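Local coordinates for binding domain (Hc) of Paraclostridial Mosquitocidal Protein 1 (Paraclostridium bifermentans, PDB 6HOX), which probably targets host nerve cells, as the receptor-binding part of a botulinum-like neurotoxin that acts specifically on Anopheles mosquitoes, at residues M136-K142 against I193-I199; S246-R250 against Y328-N332; Y381-I385 against T433-F437. Numbering follows the deposited sequence.

Contact 1. Residues M136-K142 against I193-I199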
loop_
_atom_site.group_PDB
_atom_site.type_symbol
_atom_site.label_atom_id
_atom_site.label_comp_id
_atom_site.label_asym_id
_atom_site.label_seq_id
_atom_site.Cartn_x
_atom_site.Cartn_y
_atom_site.Cartn_z
ATOM N N MET A 136 -17.068 -17.597 -8.454
ATOM C CA MET A 136 -17.132 -19.043 -8.607
ATOM C C MET A 136 -18.351 -19.403 -9.472
ATOM O O MET A 136 -19.430 -18.811 -9.318
ATOM C CB MET A 136 -17.262 -19.722 -7.240
ATOM C CG MET A 136 -15.985 -19.630 -6.413
ATOM S SD MET A 136 -16.165 -20.232 -4.727
ATOM C CE MET A 136 -17.358 -19.054 -4.136
ATOM N N LYS A 137 -18.164 -20.350 -10.398
ATOM C CA LYS A 137 -19.259 -20.905 -11.188
ATOM C C LYS A 137 -19.110 -22.426 -11.234
ATOM O O LYS A 137 -18.054 -22.940 -11.554
ATOM C CB LYS A 137 -19.276 -20.300 -12.592
ATOM C CG LYS A 137 -20.465 -20.718 -13.445
ATOM C CD LYS A 137 -20.182 -20.762 -14.922
ATOM C CE LYS A 137 -20.308 -19.434 -15.626
ATOM N NZ LYS A 137 -20.276 -19.646 -17.091
ATOM N N ASP A 138 -20.178 -23.145 -10.883
ATOM C CA ASP A 138 -20.117 -24.596 -10.826
ATOM C C ASP A 138 -20.621 -25.166 -12.163
ATOM O O ASP A 138 -20.975 -24.437 -13.086
ATOM C CB ASP A 138 -20.825 -25.117 -9.567
ATOM C CG ASP A 138 -22.329 -25.147 -9.645
ATOM O OD1 ASP A 138 -22.864 -24.787 -10.727
ATOM O OD2 ASP A 138 -22.956 -25.529 -8.613
ATOM N N ARG A 139 -20.627 -26.488 -12.258
ATOM C CA ARG A 139 -20.890 -27.190 -13.493
ATOM C C ARG A 139 -22.374 -27.137 -13.882
ATOM O O ARG A 139 -22.707 -27.578 -14.984
ATOM C CB ARG A 139 -20.414 -28.642 -13.374
ATOM C CG ARG A 139 -21.153 -29.467 -12.332
ATOM C CD ARG A 139 -20.242 -30.482 -11.661
ATOM N NE ARG A 139 -20.935 -31.236 -10.623
ATOM C CZ ARG A 139 -21.761 -32.255 -10.857
ATOM N NH1 ARG A 139 -22.011 -32.631 -12.099
ATOM N NH2 ARG A 139 -22.340 -32.890 -9.854
ATOM N N PHE A 140 -23.251 -26.603 -13.015
ATOM C CA PHE A 140 -24.679 -26.371 -13.372
ATOM C C PHE A 140 -24.929 -24.907 -13.773
ATOM O O PHE A 140 -26.059 -24.520 -14.097
ATOM C CB PHE A 140 -25.591 -26.814 -12.225
ATOM C CG PHE A 140 -25.319 -28.221 -11.745
ATOM C CD1 PHE A 140 -25.752 -29.319 -12.480
ATOM C CD2 PHE A 140 -24.611 -28.452 -10.575
ATOM C CE1 PHE A 140 -25.499 -30.614 -12.048
ATOM C CE2 PHE A 140 -24.346 -29.747 -10.150
ATOM C CZ PHE A 140 -24.792 -30.826 -10.886
ATOM N N GLY A 141 -23.876 -24.084 -13.763
ATOM C CA GLY A 141 -24.001 -22.682 -14.079
ATOM C C GLY A 141 -24.384 -21.839 -12.872
ATOM O O GLY A 141 -24.659 -20.671 -13.017
ATOM N N LYS A 142 -24.357 -22.424 -11.676
ATOM C CA LYS A 142 -24.640 -21.693 -10.430
ATOM C C LYS A 142 -23.477 -20.724 -10.184
ATOM O O LYS A 142 -22.331 -21.142 -10.268
ATOM C CB LYS A 142 -24.758 -22.677 -9.263
ATOM C CG LYS A 142 -25.126 -22.085 -7.911
ATOM C CD LYS A 142 -26.598 -22.082 -7.651
ATOM C CE LYS A 142 -27.188 -23.467 -7.550
ATOM N NZ LYS A 142 -28.632 -23.371 -7.281
ATOM N N ILE A 193 -22.163 -20.564 0.134
ATOM C CA ILE A 193 -21.916 -21.365 -1.075
ATOM C C ILE A 193 -22.415 -22.809 -0.885
ATOM O O ILE A 193 -22.025 -23.704 -1.642
ATOM C CB ILE A 193 -20.428 -21.271 -1.473
ATOM C CG1 ILE A 193 -19.503 -21.942 -0.459
ATOM C CG2 ILE A 193 -20.026 -19.818 -1.690
ATOM C CD1 ILE A 193 -18.119 -22.195 -1.011
ATOM N N ASN A 194 -23.334 -23.007 0.068
ATOM C CA ASN A 194 -24.028 -24.289 0.278
ATOM C C ASN A 194 -24.786 -24.736 -0.988
ATOM O O ASN A 194 -24.987 -25.931 -1.170
ATOM C CB ASN A 194 -24.937 -24.245 1.514
ATOM C CG ASN A 194 -26.128 -23.321 1.382
ATOM O OD1 ASN A 194 -25.982 -22.104 1.304
ATOM N ND2 ASN A 194 -27.321 -23.892 1.372
ATOM N N GLU A 195 -25.140 -23.810 -1.889
ATOM C CA GLU A 195 -25.895 -24.154 -3.132
ATOM C C GLU A 195 -24.955 -24.582 -4.269
ATOM O O GLU A 195 -25.402 -25.117 -5.277
ATOM C CB GLU A 195 -26.734 -22.969 -3.591
ATOM C CG GLU A 195 -27.836 -22.609 -2.613
ATOM C CD GLU A 195 -28.979 -23.613 -2.551
ATOM O OE1 GLU A 195 -29.076 -24.442 -3.470
ATOM O OE2 GLU A 195 -29.803 -23.540 -1.587
ATOM N N LEU A 196 -23.654 -24.347 -4.092
ATOM C CA LEU A 196 -22.681 -24.519 -5.146
ATOM C C LEU A 196 -22.210 -25.973 -5.132
ATOM O O LEU A 196 -21.995 -26.538 -4.084
ATOM C CB LEU A 196 -21.513 -23.560 -4.887
ATOM C CG LEU A 196 -20.932 -22.863 -6.112
ATOM C CD1 LEU A 196 -22.016 -22.156 -6.904
ATOM C CD2 LEU A 196 -19.853 -21.873 -5.690
ATOM N N ARG A 197 -22.059 -26.568 -6.312
ATOM C CA ARG A 197 -21.446 -27.866 -6.396
ATOM C C ARG A 197 -19.996 -27.655 -6.850
ATOM O O ARG A 197 -19.308 -26.729 -6.353
ATOM C CB ARG A 197 -22.369 -28.780 -7.205
ATOM C CG ARG A 197 -23.720 -28.993 -6.529
ATOM C CD ARG A 197 -23.579 -29.531 -5.102
ATOM N NE ARG A 197 -24.839 -29.712 -4.382
ATOM C CZ ARG A 197 -25.267 -28.946 -3.374
ATOM N NH1 ARG A 197 -24.525 -27.949 -2.914
ATOM N NH2 ARG A 197 -26.448 -29.180 -2.832
ATOM N N GLY A 198 -19.517 -28.514 -7.742
ATOM C CA GLY A 198 -18.099 -28.556 -8.081
ATOM C C GLY A 198 -17.714 -27.436 -9.033
ATOM O O GLY A 198 -18.455 -27.104 -9.952
ATOM N N ILE A 199 -16.528 -26.866 -8.809
ATOM C CA ILE A 199 -15.962 -25.841 -9.682
ATOM C C ILE A 199 -14.643 -26.342 -10.288
ATOM O O ILE A 199 -13.993 -25.607 -11.013
ATOM C CB ILE A 199 -15.769 -24.516 -8.922
ATOM C CG1 ILE A 199 -14.712 -24.605 -7.818
ATOM C CG2 ILE A 199 -17.093 -24.002 -8.395
ATOM C CD1 ILE A 199 -14.167 -23.247 -7.410
HETATM O O HOH W 1 -25.206 -26.249 -7.955
#
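Asp138 holds this contact together. Its OD2 accepts a short, nearly straight hydrogen bond from the backbone N of Arg197, at 2.7 Å. Its OD1 accepts from the N of Phe140 at 2.9 Å, which makes an Asx turn, and from the N of Lys142 at 3.0 Å. One carboxylate thus braces its own turn and ties it to the loop 193-199. The turn is the tip of the beta hairpin of strands 131-137 and 143-147, in the N-terminal, concanavalin-like half of the receptor-binding domain. Asp138 to Gly141 form a type I turn, with Gly141 N bonded to Asp138 O at 3.0 Å. Gly141 has a positive phi of 86°, where a CB would crowd the carbonyl O of Phe140.

Water 1 adds a second link, donating to Asp138 OD2 at 2.5 Å and to Glu195 O at 2.9 Å. Arg139 N makes only a weak bond to Gly198 O, at 3.2 Å. The salt bridge between Lys142 NZ and Glu195 OE1 is long, at 4.0 Å. The loop is braced too: Arg197 NH1 reaches back to Asn194 O at 2.7 Å and Leu196 O at 3.1 Å.

Beneath the polar layer lies apolar packing. Met136 meets Ile193, Leu196 and Ile199, and Ile144 of strand 143-147 joins them. Val173 and Cys179 touch both Met136 and Ile193, so the loop and hairpin sit against strands 167-174 and 178-183. On the exposed turn, the Phe140 ring turns its edge to Arg197, with Phe140 CE2 3.7 Å from Arg197 CB.

Contact 2. Residues S246-R250 against Y328-N332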
loop_
_atom_site.group_PDB
_atom_site.type_symbol
_atom_site.label_atom_id
_atom_site.label_comp_id
_atom_site.label_asym_id
_atom_site.label_seq_id
_atom_site.Cartn_x
_atom_site.Cartn_y
_atom_site.Cartn_z
ATOM N N SER A 246 9.395 -7.326 10.367
ATOM C CA SER A 246 10.636 -6.589 10.551
ATOM C C SER A 246 10.347 -5.174 11.067
ATOM O O SER A 246 9.204 -4.735 11.169
ATOM C CB SER A 246 11.431 -6.564 9.285
ATOM O OG SER A 246 10.842 -5.670 8.362
ATOM N N ASN A 247 11.419 -4.456 11.382
ATOM C CA ASN A 247 11.325 -3.145 11.998
ATOM C C ASN A 247 11.479 -2.035 10.952
ATOM O O ASN A 247 11.607 -0.885 11.320
ATOM C CB ASN A 247 12.338 -3.032 13.137
ATOM C CG ASN A 247 11.924 -3.891 14.306
ATOM O OD1 ASN A 247 10.730 -4.048 14.572
ATOM N ND2 ASN A 247 12.894 -4.488 14.980
ATOM N N ILE A 248 11.446 -2.377 9.657
ATOM C CA ILE A 248 11.568 -1.371 8.615
ATOM C C ILE A 248 10.282 -0.539 8.608
ATOM O O ILE A 248 9.189 -1.067 8.817
ATOM C CB ILE A 248 11.862 -1.990 7.236
ATOM C CG1 ILE A 248 10.673 -2.811 6.734
ATOM C CG2 ILE A 248 13.168 -2.778 7.256
ATOM C CD1 ILE A 248 10.895 -3.486 5.409
ATOM N N LEU A 249 10.430 0.769 8.403
ATOM C CA LEU A 249 9.293 1.637 8.171
ATOM C C LEU A 249 8.888 1.520 6.697
ATOM O O LEU A 249 9.557 0.884 5.891
ATOM C CB LEU A 249 9.670 3.075 8.559
ATOM C CG LEU A 249 9.889 3.301 10.055
ATOM C CD1 LEU A 249 10.343 4.728 10.323
ATOM C CD2 LEU A 249 8.626 2.986 10.832
ATOM N N ARG A 250 7.786 2.163 6.351
ATOM C CA ARG A 250 7.169 2.043 5.055
ATOM C C ARG A 250 6.913 3.421 4.455
ATOM O O ARG A 250 6.698 4.409 5.169
ATOM C CB ARG A 250 5.833 1.303 5.197
ATOM C CG ARG A 250 5.976 -0.112 5.723
ATOM C CD ARG A 250 6.245 -1.073 4.599
ATOM N NE ARG A 250 6.534 -2.397 5.118
ATOM C CZ ARG A 250 7.046 -3.367 4.391
ATOM N NH1 ARG A 250 7.092 -3.239 3.078
ATOM N NH2 ARG A 250 7.517 -4.452 4.978
ATOM N N TYR A 328 17.684 1.125 4.238
ATOM C CA TYR A 328 16.334 1.081 4.793
ATOM C C TYR A 328 16.263 1.843 6.105
ATOM O O TYR A 328 17.174 1.746 6.897
ATOM C CB TYR A 328 15.886 -0.356 5.022
ATOM C CG TYR A 328 15.839 -1.143 3.746
ATOM C CD1 TYR A 328 14.919 -0.833 2.765
ATOM C CD2 TYR A 328 16.739 -2.159 3.500
ATOM C CE1 TYR A 328 14.855 -1.555 1.589
ATOM C CE2 TYR A 328 16.701 -2.882 2.326
ATOM C CZ TYR A 328 15.753 -2.581 1.369
ATOM O OH TYR A 328 15.695 -3.279 0.195
ATOM N N VAL A 329 15.140 2.546 6.303
ATOM C CA VAL A 329 14.845 3.235 7.535
ATOM C C VAL A 329 14.113 2.258 8.439
ATOM O O VAL A 329 13.147 1.648 8.026
ATOM C CB VAL A 329 14.007 4.506 7.315
ATOM C CG1 VAL A 329 13.840 5.291 8.611
ATOM C CG2 VAL A 329 14.600 5.371 6.225
ATOM N N ARG A 330 14.611 2.119 9.670
ATOM C CA ARG A 330 13.994 1.274 10.662
ATOM C C ARG A 330 13.466 2.115 11.822
ATOM O O ARG A 330 13.983 3.193 12.148
ATOM C CB ARG A 330 14.985 0.212 11.145
ATOM C CG ARG A 330 15.333 -0.808 10.066
ATOM C CD ARG A 330 16.402 -1.776 10.518
ATOM N NE ARG A 330 16.737 -2.742 9.472
ATOM C CZ ARG A 330 17.482 -2.497 8.400
ATOM N NH1 ARG A 330 18.095 -1.335 8.240
ATOM N NH2 ARG A 330 17.585 -3.423 7.463
ATOM N N LYS A 331 12.402 1.580 12.414
ATOM C CA LYS A 331 11.759 2.058 13.607
ATOM C C LYS A 331 12.816 2.397 14.664
ATOM O O LYS A 331 13.636 1.564 14.971
ATOM C CB LYS A 331 10.838 0.927 14.086
ATOM C CG LYS A 331 9.981 1.244 15.286
ATOM C CD LYS A 331 9.397 0.018 15.957
ATOM C CE LYS A 331 8.587 -0.863 15.043
ATOM N NZ LYS A 331 7.854 -1.887 15.825
ATOM N N ASN A 332 12.789 3.645 15.148
ATOM C CA ASN A 332 13.633 4.217 16.194
ATOM C C ASN A 332 14.986 4.719 15.681
ATOM O O ASN A 332 15.823 5.120 16.491
ATOM C CB ASN A 332 13.853 3.288 17.386
ATOM C CG ASN A 332 12.564 2.882 18.064
ATOM O OD1 ASN A 332 12.468 1.765 18.565
ATOM N ND2 ASN A 332 11.577 3.769 18.080
HETATM O O HOH W 2 14.534 -4.657 10.213
#
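Two backbone hydrogen bonds join the segments. Lys331 N donates to Asn247 O at 2.8 Å, and Leu249 N donates to Val329 O at 2.9 Å. Both are close to straight. They flank Ile248 and Arg330, whose CA atoms are 4.1 Å apart, and make a single beta bridge between two stretches of loop. Two CA-H...O contacts use the same carbonyls: Arg330 CA lies 3.3 Å from Asn247 O, and Ile248 CA lies 3.5 Å from Val329 O.

Water 2 also links the segments. It accepts from Arg330 NE at 3.0 Å and, weakly, from Asn247 N at 3.3 Å.

The bridge belongs to the C-terminal, beta-trefoil half of the receptor-binding domain. The loop 246-250 lies between helix 233-241 and strand 263-267. The loop 328-332 runs directly into strand 333-339. Leu249 and Val329 each also bond through the backbone to Leu257.

Apolar contacts lie on two sides of the bridge. Leu249 CD1 meets Val329 CG1 at 3.9 Å, and both side chains rest on Leu372 of strand 369-373. Ile248 CG2 is 4.3 Å from Tyr328 CB and 4.1 Å from Arg330 CG. It also lies over one face of the Arg330 guanidinium.

The charged ends are engaged beyond the two segments. Arg330 NH2 forms a salt bridge with Asp326. Lys331 NZ bonds to Asn378, and its chain lies along Asn247, with Lys331 CB 3.4 Å from Asn247 O.

Contact 3. Residues Y381-I385 against T433-F437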
loop_
_atom_site.group_PDB
_atom_site.type_symbol
_atom_site.label_atom_id
_atom_site.label_comp_id
_atom_site.label_asym_id
_atom_site.label_seq_id
_atom_site.Cartn_x
_atom_site.Cartn_y
_atom_site.Cartn_z
ATOM N N TYR A 381 1.462 2.360 6.931
ATOM C CA TYR A 381 2.280 2.909 5.858
ATOM C C TYR A 381 2.657 4.362 6.156
ATOM O O TYR A 381 3.102 5.064 5.268
ATOM C CB TYR A 381 1.546 2.834 4.519
ATOM C CG TYR A 381 1.358 1.440 3.980
ATOM C CD1 TYR A 381 1.906 0.325 4.605
ATOM C CD2 TYR A 381 0.611 1.224 2.839
ATOM C CE1 TYR A 381 1.692 -0.963 4.134
ATOM C CE2 TYR A 381 0.401 -0.058 2.349
ATOM C CZ TYR A 381 0.953 -1.154 2.987
ATOM O OH TYR A 381 0.762 -2.423 2.500
ATOM N N TYR A 382 2.434 4.795 7.399
ATOM C CA TYR A 382 2.856 6.095 7.902
ATOM C C TYR A 382 3.762 5.859 9.109
ATOM O O TYR A 382 3.862 4.733 9.599
ATOM C CB TYR A 382 1.637 6.934 8.281
ATOM C CG TYR A 382 0.643 6.232 9.173
ATOM C CD1 TYR A 382 0.841 6.127 10.543
ATOM C CD2 TYR A 382 -0.503 5.655 8.644
ATOM C CE1 TYR A 382 -0.075 5.475 11.360
ATOM C CE2 TYR A 382 -1.433 5.012 9.447
ATOM C CZ TYR A 382 -1.217 4.911 10.806
ATOM O OH TYR A 382 -2.141 4.266 11.584
ATOM N N CYS A 383 4.432 6.919 9.578
ATOM C CA CYS A 383 5.157 6.853 10.831
ATOM C C CYS A 383 4.869 8.103 11.664
ATOM O O CYS A 383 4.185 9.009 11.220
ATOM C CB CYS A 383 6.650 6.696 10.569
ATOM S SG CYS A 383 7.409 8.163 9.839
ATOM N N GLN A 384 5.433 8.138 12.867
ATOM C CA GLN A 384 5.458 9.346 13.666
ATOM C C GLN A 384 6.917 9.786 13.794
ATOM O O GLN A 384 7.838 9.008 13.521
ATOM C CB GLN A 384 4.790 9.125 15.018
ATOM C CG GLN A 384 3.392 8.528 14.914
ATOM C CD GLN A 384 3.455 7.033 14.735
ATOM O OE1 GLN A 384 4.296 6.368 15.337
ATOM N NE2 GLN A 384 2.563 6.491 13.911
ATOM N N ILE A 385 7.110 11.048 14.190
ATOM C CA ILE A 385 8.432 11.622 14.289
ATOM C C ILE A 385 8.564 12.288 15.655
ATOM O O ILE A 385 7.801 13.197 15.976
ATOM C CB ILE A 385 8.721 12.596 13.131
ATOM C CG1 ILE A 385 8.648 11.890 11.772
ATOM C CG2 ILE A 385 10.065 13.285 13.344
ATOM C CD1 ILE A 385 8.955 12.786 10.589
ATOM N N THR A 433 -0.466 13.518 13.818
ATOM C CA THR A 433 0.877 13.069 14.228
ATOM C C THR A 433 1.413 11.942 13.328
ATOM O O THR A 433 2.519 11.458 13.547
ATOM C CB THR A 433 0.906 12.645 15.703
ATOM O OG1 THR A 433 -0.002 11.561 15.914
ATOM C CG2 THR A 433 0.550 13.786 16.633
ATOM N N ASN A 434 0.669 11.590 12.279
ATOM C CA ASN A 434 1.078 10.546 11.337
ATOM C C ASN A 434 1.576 11.205 10.057
ATOM O O ASN A 434 0.913 12.074 9.517
ATOM C CB ASN A 434 -0.067 9.590 11.013
ATOM C CG ASN A 434 -0.457 8.711 12.180
ATOM O OD1 ASN A 434 0.389 8.308 12.971
ATOM N ND2 ASN A 434 -1.728 8.358 12.253
ATOM N N TRP A 435 2.753 10.764 9.603
ATOM C CA TRP A 435 3.456 11.317 8.481
ATOM C C TRP A 435 3.711 10.225 7.440
ATOM O O TRP A 435 4.061 9.100 7.801
ATOM C CB TRP A 435 4.769 11.934 8.962
ATOM C CG TRP A 435 4.546 13.163 9.789
ATOM C CD1 TRP A 435 4.477 13.237 11.146
ATOM C CD2 TRP A 435 4.291 14.492 9.301
ATOM N NE1 TRP A 435 4.238 14.526 11.538
ATOM C CE2 TRP A 435 4.111 15.318 10.432
ATOM C CE3 TRP A 435 4.200 15.066 8.024
ATOM C CZ2 TRP A 435 3.862 16.687 10.325
ATOM C CZ3 TRP A 435 3.961 16.421 7.919
ATOM C CH2 TRP A 435 3.784 17.218 9.055
ATOM N N TYR A 436 3.536 10.596 6.166
ATOM C CA TYR A 436 3.822 9.754 5.029
ATOM C C TYR A 436 4.973 10.334 4.207
ATOM O O TYR A 436 5.116 11.569 4.061
ATOM C CB TYR A 436 2.628 9.643 4.076
ATOM C CG TYR A 436 1.395 8.959 4.594
ATOM C CD1 TYR A 436 1.273 7.577 4.617
ATOM C CD2 TYR A 436 0.288 9.706 4.953
ATOM C CE1 TYR A 436 0.098 6.955 5.014
ATOM C CE2 TYR A 436 -0.875 9.098 5.398
ATOM C CZ TYR A 436 -0.978 7.720 5.420
ATOM O OH TYR A 436 -2.149 7.153 5.854
ATOM N N PHE A 437 5.738 9.427 3.589
ATOM C CA PHE A 437 6.702 9.772 2.571
ATOM C C PHE A 437 6.289 9.111 1.246
ATOM O O PHE A 437 6.097 7.902 1.197
ATOM C CB PHE A 437 8.095 9.352 3.037
ATOM C CG PHE A 437 8.576 10.098 4.248
ATOM C CD1 PHE A 437 9.156 11.348 4.125
ATOM C CD2 PHE A 437 8.395 9.573 5.524
ATOM C CE1 PHE A 437 9.570 12.045 5.256
ATOM C CE2 PHE A 437 8.827 10.262 6.649
ATOM C CZ PHE A 437 9.429 11.490 6.512
HETATM O O HOH W 3 5.120 6.827 4.744
HETATM O O HOH W 4 4.699 12.545 14.721
#
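Tyr381 opens the segment with its carbonyl. Its O lies near the edge of the Tyr436 ring, 3.2 Å from CD1, and accepts from water 3 at 2.7 Å. That water in turn accepts from Phe437 N at 2.9 Å. The phenol end leads away, and its OH bonds to Trp166.

Tyr382 sets its ring edge toward the face of Tyr436 in an offset edge-to-face pair, centroids 5.7 Å apart and planes at 88°. Its CB adds a CH-pi contact, 3.9 Å from the Tyr436 ring centroid. Asn434 ND2 lies over one face of the Tyr382 ring and is bonded to Gln268.

Cys383 makes the bridge. Its N donates to Trp435 O and its O accepts from Trp435 N, both at 2.8 Å, an antiparallel hydrogen-bonded pair. It is a single bridge; the end-to-end directions of the two segments are 120° apart. Cys383 SG meets the edge of the Phe437 ring, 4.1 Å from CE2.

Gln384 NE2 donates to Asn434 OD1 at 3.0 Å, while its OE1 accepts from Leu375 N. Water 4, which accepts from Ile385 N at 2.9 Å, lies 2.7 Å from Thr433 O and so links the two residues. Ile385 CD1 is 4.3 Å from Phe437 CZ, and its CG1 is 4.4 Å from Trp435 CD1.

The crossing is buried in the beta-trefoil. Strand 384-388 pairs with strands 369-373 and 394-398, and strand 435-438, reached from helix 427-432, pairs with strand 263-267, whose Met265 touches Ile385, Trp435 and Phe437.

The three contacts follow one another along the chain and divide between the two halves of the receptor-binding domain. Contact 1 lies in the N-terminal, concanavalin-like half, on the opposite side of the chain's centre from the other two. Its centre is 45 Å from that of contact 2 and 46 Å from that of contact 3; nearest atoms are about 30 and 25 Å away. Contacts 2 and 3 share the trefoil half, with centres 12 Å apart. They touch directly: Arg250 CB packs on Tyr381 CA at 4.0 Å, and Leu249 CD1 on Cys383 CB at 4.2 Å. Strand 369-373 also connects them, since its Leu372 touches Leu249, Val329 and Ile385.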